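Local coordinates for protein probable aminotransferase (Pseudomonas aeruginosa, PDB 5YKR) that probably works as a class-III aminotransferase of the pyridoxal-phosphate-dependent family, built as a pair of identical subunits, at residues L147-C150 with R151-S154. Numbering follows the deposited sequence.
Sequences LRLC and RMLS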
# COMPACT_ATOMS: atom_id res chain seq x y z
N LEU A 147 -1.50 5.87 -13.53
CA LEU A 147 -2.08 5.34 -14.78
C LEU A 147 -3.57 5.68 -14.87
O LEU A 147 -4.07 6.05 -15.96
CB LEU A 147 -1.84 3.86 -14.89
CG LEU A 147 -0.39 3.41 -15.10
CD1 LEU A 147 -0.31 1.86 -15.10
CD2 LEU A 147 0.17 4.00 -16.40
N ARG A 148 -4.30 5.57 -13.75
CA ARG A 148 -5.71 5.96 -13.73
C ARG A 148 -5.90 7.41 -14.15
O ARG A 148 -6.76 7.71 -14.98
CB ARG A 148 -6.28 5.72 -12.31
CG ARG A 148 -7.65 6.34 -12.08
CD ARG A 148 -8.20 6.08 -10.68
NE ARG A 148 -8.62 4.70 -10.52
CZ ARG A 148 -9.73 4.16 -10.99
NH1 ARG A 148 -10.64 4.91 -11.52
NH2 ARG A 148 -9.94 2.82 -10.91
N LEU A 149 -5.09 8.32 -13.57
CA LEU A 149 -5.24 9.70 -13.89
C LEU A 149 -4.89 9.96 -15.37
O LEU A 149 -5.49 10.82 -16.01
CB LEU A 149 -4.34 10.54 -12.96
CG LEU A 149 -4.83 10.60 -11.52
CD1 LEU A 149 -3.80 11.21 -10.60
CD2 LEU A 149 -6.15 11.36 -11.37
N CYS A 150 -3.89 9.24 -15.92
CA CYS A 150 -3.56 9.37 -17.34
C CYS A 150 -4.70 8.91 -18.23
O CYS A 150 -4.97 9.52 -19.26
CB CYS A 150 -2.26 8.65 -17.69
SG CYS A 150 -0.78 9.42 -17.02
N ARG A 151 -5.36 7.81 -17.86
CA ARG A 151 -6.57 7.38 -18.60
C ARG A 151 -7.67 8.45 -18.52
O ARG A 151 -8.34 8.75 -19.54
CB ARG A 151 -7.07 6.03 -18.11
CG ARG A 151 -6.16 4.88 -18.45
CD ARG A 151 -6.86 3.54 -18.18
NE ARG A 151 -6.05 2.42 -18.63
CZ ARG A 151 -5.21 1.71 -17.93
NH1 ARG A 151 -5.06 1.91 -16.66
NH2 ARG A 151 -4.50 0.73 -18.57
N MET A 152 -7.85 9.04 -17.34
CA MET A 152 -8.87 10.08 -17.16
C MET A 152 -8.58 11.32 -18.00
O MET A 152 -9.49 11.79 -18.70
CB MET A 152 -8.99 10.51 -15.70
CG MET A 152 -9.62 9.44 -14.80
SD MET A 152 -9.38 9.80 -13.05
CE MET A 152 -10.12 11.40 -12.88
N LEU A 153 -7.32 11.79 -17.99
CA LEU A 153 -7.00 13.04 -18.68
C LEU A 153 -6.95 12.87 -20.17
O LEU A 153 -7.25 13.82 -20.92
CB LEU A 153 -5.76 13.66 -18.10
CG LEU A 153 -4.40 13.06 -18.47
CD1 LEU A 153 -3.87 13.67 -19.77
CD2 LEU A 153 -3.38 13.29 -17.38
N SER A 154 -6.60 11.66 -20.64
CA SER A 154 -6.36 11.47 -22.08
C SER A 154 -7.57 10.90 -22.79
O SER A 154 -7.71 11.05 -24.00
CB SER A 154 -5.19 10.52 -22.28
OG SER A 154 -5.51 9.16 -21.91
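Arg151 sets its flat guanidinium obliquely against Leu147, NH1 lying 4.2 Å from Leu147 CB, one turn apart in the last part of the alpha-helix 139-154. An arginine chain extended from CG to NE carries the group back beside the helix, where NE is bound by Asp157 O and NH1 makes a salt bridge with Glu172 and a hydrogen bond to Asn192 of the second subunit. The guanidinium of Arg148 also reaches that subunit, NH2 in a salt bridge with its Asp171 and NH1 hydrogen-bonded to the carbonyl oxygen of its His190, so two arginines about one turn apart lie at the dimer interface. The aliphatic part of Arg148 packs within the helix: Met152 SD rests 4.0 Å from Arg148 CG and equally far from Leu149 CD2, bridging two neighbouring side chains. Leu147 and Cys150 lean on strands 220-225 and 255-259 of the large mixed sheet, while Leu153 faces helix 301-310. Backbone bonds from N of i+4 to O of i hold the turns, among them Arg151 N to Leu147 O at 2.9 Å. In the final turn Cys150 O takes two donors from opposite faces of its carbonyl plane: Ser154 N at 3.0 Å and Ser154 OG at 2.7 Å. A chi1 of 70° puts this OG, also hydrogen-bonded to Arg156 N, between the backbone N and the carbonyl carbon.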